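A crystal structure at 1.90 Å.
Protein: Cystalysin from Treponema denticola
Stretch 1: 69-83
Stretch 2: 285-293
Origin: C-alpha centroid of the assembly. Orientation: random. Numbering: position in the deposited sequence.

Stretch 1, residues 69-83: EEYKKTVKKWMKDRH
Stretch 2, residues 285-293: YKECGKWLD

Helices remote in sequence can meet through an aromatic stack, with polar groups satisfied around it, and cystalysin offers a compact example. Residues 69-81 are regularly helical, phi/psi near -63/-41, with i to i-4 bonds such as Trp78 N to Thr74 O (3.0 Å); Arg82 relaxes to -87/-27 and His83 lies at -132/15. The second stretch is broken: a helix closes at Glu287, Cys288 (-97/23) leaves helical geometry and occupies the N-cap position of the next, and helix 289-293 runs at 44° to the first, their axes 14.8 Å apart at closest.

Register is set by Trp78 and Tyr285, whose CA atoms lie 6.5 Å apart and whose CB atoms point toward the opposing stretch. With Trp78 at chi1 t, chi2 -96°, and Tyr285 at chi1 m, chi2 172°, the five-membered indole ring stacks face to face on the phenol ring, centroids 3.6 Å apart and planes at 8°; Trp78 CD2 approaches Tyr285 CD2 to 3.3 Å. Tyr285 is a knob among Thr74, Val75, Trp78 and Met79, where a flat, buried ring fits well. Trp78 NE1 is satisfied by a hydrogen bond elsewhere in the structure.

At one margin, Lys286, extended from chi1 m through three t torsions, sends NZ to Glu70 OE1 (2.6 Å), a charged hydrogen bond and salt bridge; NZ is also bonded elsewhere. Glu70 uses chi1 t, chi2 p to reach it. Buried Thr74, chi1 m, satisfies its hydroxyl within its own helix, OG1 donating to Glu70 O (2.8 Å), while Thr74 CG2 packs 3.8 Å from Tyr285 CB.

Further along, Leu292 (t, p) places CD2 4.4 Å from Trp78 CH2, at the indole edge, and 4.0 Å from Arg82 NH1. Arg82 NH2 lies 4.0 Å from Gly289 CA and 4.6 Å from Asp293 OD1, too far for a salt bridge. In all, 522 Å² is buried, both sides summed.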

# COMPACT_ATOMS: atom_id res chain seq x y z
N GLU A 69 16.61 4.36 -9.94
CA GLU A 69 16.93 3.79 -11.24
C GLU A 69 17.62 2.45 -10.99
O GLU A 69 17.43 1.49 -11.74
CB GLU A 69 17.85 4.72 -12.04
CG GLU A 69 17.17 6.01 -12.45
CD GLU A 69 15.83 5.77 -13.14
OE1 GLU A 69 15.83 5.15 -14.23
OE2 GLU A 69 14.79 6.18 -12.58
N GLU A 70 18.40 2.39 -9.92
CA GLU A 70 19.09 1.15 -9.57
C GLU A 70 18.06 0.06 -9.27
O GLU A 70 18.26 -1.10 -9.62
CB GLU A 70 20.00 1.37 -8.35
CG GLU A 70 20.70 0.11 -7.84
CD GLU A 70 21.66 -0.50 -8.86
OE1 GLU A 70 22.32 -1.50 -8.50
OE2 GLU A 70 21.75 -0.00 -10.00
N TYR A 71 16.96 0.45 -8.62
CA TYR A 71 15.90 -0.50 -8.29
C TYR A 71 15.34 -1.08 -9.58
O TYR A 71 15.18 -2.30 -9.72
CB TYR A 71 14.77 0.19 -7.52
CG TYR A 71 13.54 -0.68 -7.37
CD1 TYR A 71 13.43 -1.60 -6.33
CD2 TYR A 71 12.49 -0.60 -8.29
CE1 TYR A 71 12.31 -2.42 -6.21
CE2 TYR A 71 11.36 -1.42 -8.18
CZ TYR A 71 11.28 -2.32 -7.14
OH TYR A 71 10.17 -3.13 -7.03
N LYS A 72 15.02 -0.20 -10.52
CA LYS A 72 14.46 -0.61 -11.79
C LYS A 72 15.46 -1.49 -12.54
O LYS A 72 15.09 -2.49 -13.14
CB LYS A 72 14.10 0.62 -12.63
CG LYS A 72 13.10 1.53 -11.93
CD LYS A 72 12.71 2.72 -12.78
CE LYS A 72 11.65 3.55 -12.05
NZ LYS A 72 10.95 4.50 -12.96
N LYS A 73 16.74 -1.10 -12.50
CA LYS A 73 17.77 -1.88 -13.17
C LYS A 73 17.84 -3.29 -12.59
O LYS A 73 18.03 -4.26 -13.32
CB LYS A 73 19.15 -1.23 -13.04
CG LYS A 73 19.30 0.12 -13.72
CD LYS A 73 20.78 0.50 -13.81
CE LYS A 73 20.96 1.98 -14.13
NZ LYS A 73 20.25 2.38 -15.37
N THR A 74 17.69 -3.38 -11.27
CA THR A 74 17.75 -4.66 -10.57
C THR A 74 16.59 -5.58 -10.95
O THR A 74 16.75 -6.79 -11.07
CB THR A 74 17.78 -4.45 -9.04
OG1 THR A 74 18.94 -3.69 -8.68
CG2 THR A 74 17.83 -5.78 -8.31
N VAL A 75 15.41 -5.00 -11.15
CA VAL A 75 14.24 -5.78 -11.54
C VAL A 75 14.41 -6.24 -12.99
O VAL A 75 14.12 -7.38 -13.33
CB VAL A 75 12.96 -4.94 -11.40
CG1 VAL A 75 11.76 -5.72 -11.93
CG2 VAL A 75 12.76 -4.57 -9.94
N LYS A 76 14.90 -5.33 -13.82
CA LYS A 76 15.15 -5.62 -15.23
C LYS A 76 16.20 -6.72 -15.34
O LYS A 76 16.07 -7.64 -16.15
CB LYS A 76 15.63 -4.34 -15.93
CG LYS A 76 16.18 -4.52 -17.35
CD LYS A 76 16.59 -3.15 -17.92
CE LYS A 76 17.59 -3.26 -19.06
NZ LYS A 76 17.05 -3.97 -20.25
N LYS A 77 17.23 -6.64 -14.50
CA LYS A 77 18.30 -7.63 -14.50
C LYS A 77 17.77 -8.99 -14.06
O LYS A 77 18.17 -10.02 -14.61
CB LYS A 77 19.43 -7.18 -13.57
CG LYS A 77 20.70 -8.02 -13.68
CD LYS A 77 21.81 -7.47 -12.81
CE LYS A 77 23.17 -8.06 -13.19
NZ LYS A 77 23.20 -9.55 -13.12
N TRP A 78 16.88 -9.01 -13.08
CA TRP A 78 16.31 -10.28 -12.62
C TRP A 78 15.52 -10.95 -13.75
O TRP A 78 15.65 -12.15 -13.98
CB TRP A 78 15.40 -10.03 -11.41
CG TRP A 78 14.76 -11.28 -10.83
CD1 TRP A 78 13.51 -11.76 -11.09
CD2 TRP A 78 15.33 -12.17 -9.87
NE1 TRP A 78 13.27 -12.89 -10.35
CE2 TRP A 78 14.37 -13.17 -9.59
CE3 TRP A 78 16.57 -12.22 -9.21
CZ2 TRP A 78 14.60 -14.20 -8.67
CZ3 TRP A 78 16.80 -13.25 -8.30
CH2 TRP A 78 15.82 -14.22 -8.04
N MET A 79 14.72 -10.17 -14.48
CA MET A 79 13.95 -10.74 -15.58
C MET A 79 14.86 -11.33 -16.65
O MET A 79 14.55 -12.36 -17.23
CB MET A 79 13.05 -9.69 -16.22
CG MET A 79 12.04 -9.07 -15.26
SD MET A 79 11.20 -10.29 -14.22
CE MET A 79 10.58 -9.20 -12.93
N LYS A 80 15.99 -10.67 -16.89
CA LYS A 80 16.94 -11.14 -17.90
C LYS A 80 17.64 -12.42 -17.49
O LYS A 80 17.52 -13.44 -18.16
CB LYS A 80 17.99 -10.07 -18.20
CG LYS A 80 19.05 -10.56 -19.19
CD LYS A 80 20.16 -9.54 -19.40
CE LYS A 80 21.24 -10.11 -20.32
NZ LYS A 80 20.65 -10.64 -21.58
N ASP A 81 18.38 -12.36 -16.39
CA ASP A 81 19.12 -13.51 -15.89
C ASP A 81 18.26 -14.72 -15.52
O ASP A 81 18.62 -15.85 -15.82
CB ASP A 81 19.96 -13.11 -14.67
CG ASP A 81 20.89 -11.94 -14.95
OD1 ASP A 81 21.15 -11.64 -16.14
OD2 ASP A 81 21.37 -11.32 -13.98
N ARG A 82 17.13 -14.47 -14.87
CA ARG A 82 16.25 -15.55 -14.43
C ARG A 82 15.21 -16.04 -15.43
O ARG A 82 14.80 -17.20 -15.37
CB ARG A 82 15.54 -15.13 -13.14
CG ARG A 82 16.43 -15.10 -11.93
CD ARG A 82 16.55 -16.49 -11.32
NE ARG A 82 17.53 -16.55 -10.25
CZ ARG A 82 17.57 -17.49 -9.31
NH1 ARG A 82 16.67 -18.46 -9.31
NH2 ARG A 82 18.51 -17.46 -8.37
N HIS A 83 14.79 -15.18 -16.35
CA HIS A 83 13.77 -15.59 -17.30
C HIS A 83 14.00 -15.29 -18.78
O HIS A 83 13.07 -15.38 -19.58
CB HIS A 83 12.42 -15.01 -16.87
CG HIS A 83 11.97 -15.44 -15.51
ND1 HIS A 83 12.25 -14.72 -14.37
CD2 HIS A 83 11.31 -16.55 -15.10
CE1 HIS A 83 11.77 -15.36 -13.32
NE2 HIS A 83 11.19 -16.47 -13.74
N TYR A 285 16.55 -9.84 -4.85
CA TYR A 285 17.05 -10.15 -6.18
C TYR A 285 18.58 -10.14 -6.24
O TYR A 285 19.18 -10.96 -6.93
CB TYR A 285 16.49 -9.13 -7.19
CG TYR A 285 15.04 -9.35 -7.55
CD1 TYR A 285 14.35 -8.42 -8.34
CD2 TYR A 285 14.36 -10.51 -7.17
CE1 TYR A 285 13.03 -8.64 -8.73
CE2 TYR A 285 13.04 -10.74 -7.55
CZ TYR A 285 12.38 -9.80 -8.34
OH TYR A 285 11.09 -10.03 -8.74
N LYS A 286 19.20 -9.23 -5.50
CA LYS A 286 20.65 -9.14 -5.49
C LYS A 286 21.38 -10.11 -4.57
O LYS A 286 22.46 -10.58 -4.91
CB LYS A 286 21.09 -7.72 -5.11
CG LYS A 286 20.87 -6.67 -6.17
CD LYS A 286 21.46 -5.34 -5.71
CE LYS A 286 21.41 -4.30 -6.81
NZ LYS A 286 21.98 -3.00 -6.35
N GLU A 287 20.80 -10.43 -3.41
CA GLU A 287 21.48 -11.27 -2.43
C GLU A 287 20.86 -12.59 -1.99
O GLU A 287 21.56 -13.43 -1.42
CB GLU A 287 21.73 -10.46 -1.16
CG GLU A 287 22.40 -9.11 -1.37
CD GLU A 287 22.54 -8.33 -0.07
OE1 GLU A 287 23.20 -8.85 0.86
OE2 GLU A 287 22.00 -7.21 0.02
N CYS A 288 19.57 -12.79 -2.23
CA CYS A 288 18.93 -14.00 -1.73
C CYS A 288 18.79 -15.18 -2.67
O CYS A 288 17.94 -16.05 -2.46
CB CYS A 288 17.58 -13.62 -1.14
SG CYS A 288 17.74 -12.32 0.12
N GLY A 289 19.63 -15.24 -3.70
CA GLY A 289 19.58 -16.34 -4.64
C GLY A 289 19.86 -17.71 -4.04
O GLY A 289 19.15 -18.68 -4.33
N LYS A 290 20.89 -17.79 -3.20
CA LYS A 290 21.25 -19.06 -2.57
C LYS A 290 20.16 -19.54 -1.62
O LYS A 290 19.92 -20.74 -1.49
CB LYS A 290 22.56 -18.93 -1.78
CG LYS A 290 23.77 -18.48 -2.57
CD LYS A 290 24.18 -19.47 -3.63
CE LYS A 290 25.59 -19.15 -4.13
NZ LYS A 290 25.75 -17.69 -4.45
N TRP A 291 19.52 -18.59 -0.94
CA TRP A 291 18.46 -18.95 -0.01
C TRP A 291 17.31 -19.58 -0.80
O TRP A 291 16.75 -20.59 -0.38
CB TRP A 291 17.97 -17.71 0.74
CG TRP A 291 16.84 -18.00 1.67
CD1 TRP A 291 16.92 -18.39 2.98
CD2 TRP A 291 15.45 -17.96 1.34
NE1 TRP A 291 15.65 -18.60 3.49
CE2 TRP A 291 14.73 -18.34 2.50
CE3 TRP A 291 14.73 -17.64 0.18
CZ2 TRP A 291 13.34 -18.41 2.53
CZ3 TRP A 291 13.35 -17.71 0.21
CH2 TRP A 291 12.67 -18.09 1.38
N LEU A 292 16.97 -18.98 -1.94
CA LEU A 292 15.89 -19.49 -2.78
C LEU A 292 16.18 -20.91 -3.26
O LEU A 292 15.27 -21.74 -3.34
CB LEU A 292 15.68 -18.56 -3.98
CG LEU A 292 14.59 -18.98 -4.97
CD1 LEU A 292 13.27 -19.18 -4.24
CD2 LEU A 292 14.44 -17.91 -6.03
N ASP A 293 17.44 -21.20 -3.60
CA ASP A 293 17.80 -22.54 -4.07
C ASP A 293 17.52 -23.55 -2.96
O ASP A 293 16.96 -24.62 -3.20
CB ASP A 293 19.29 -22.62 -4.44
CG ASP A 293 19.64 -21.78 -5.66
OD1 ASP A 293 18.80 -21.67 -6.57
OD2 ASP A 293 20.77 -21.25 -5.70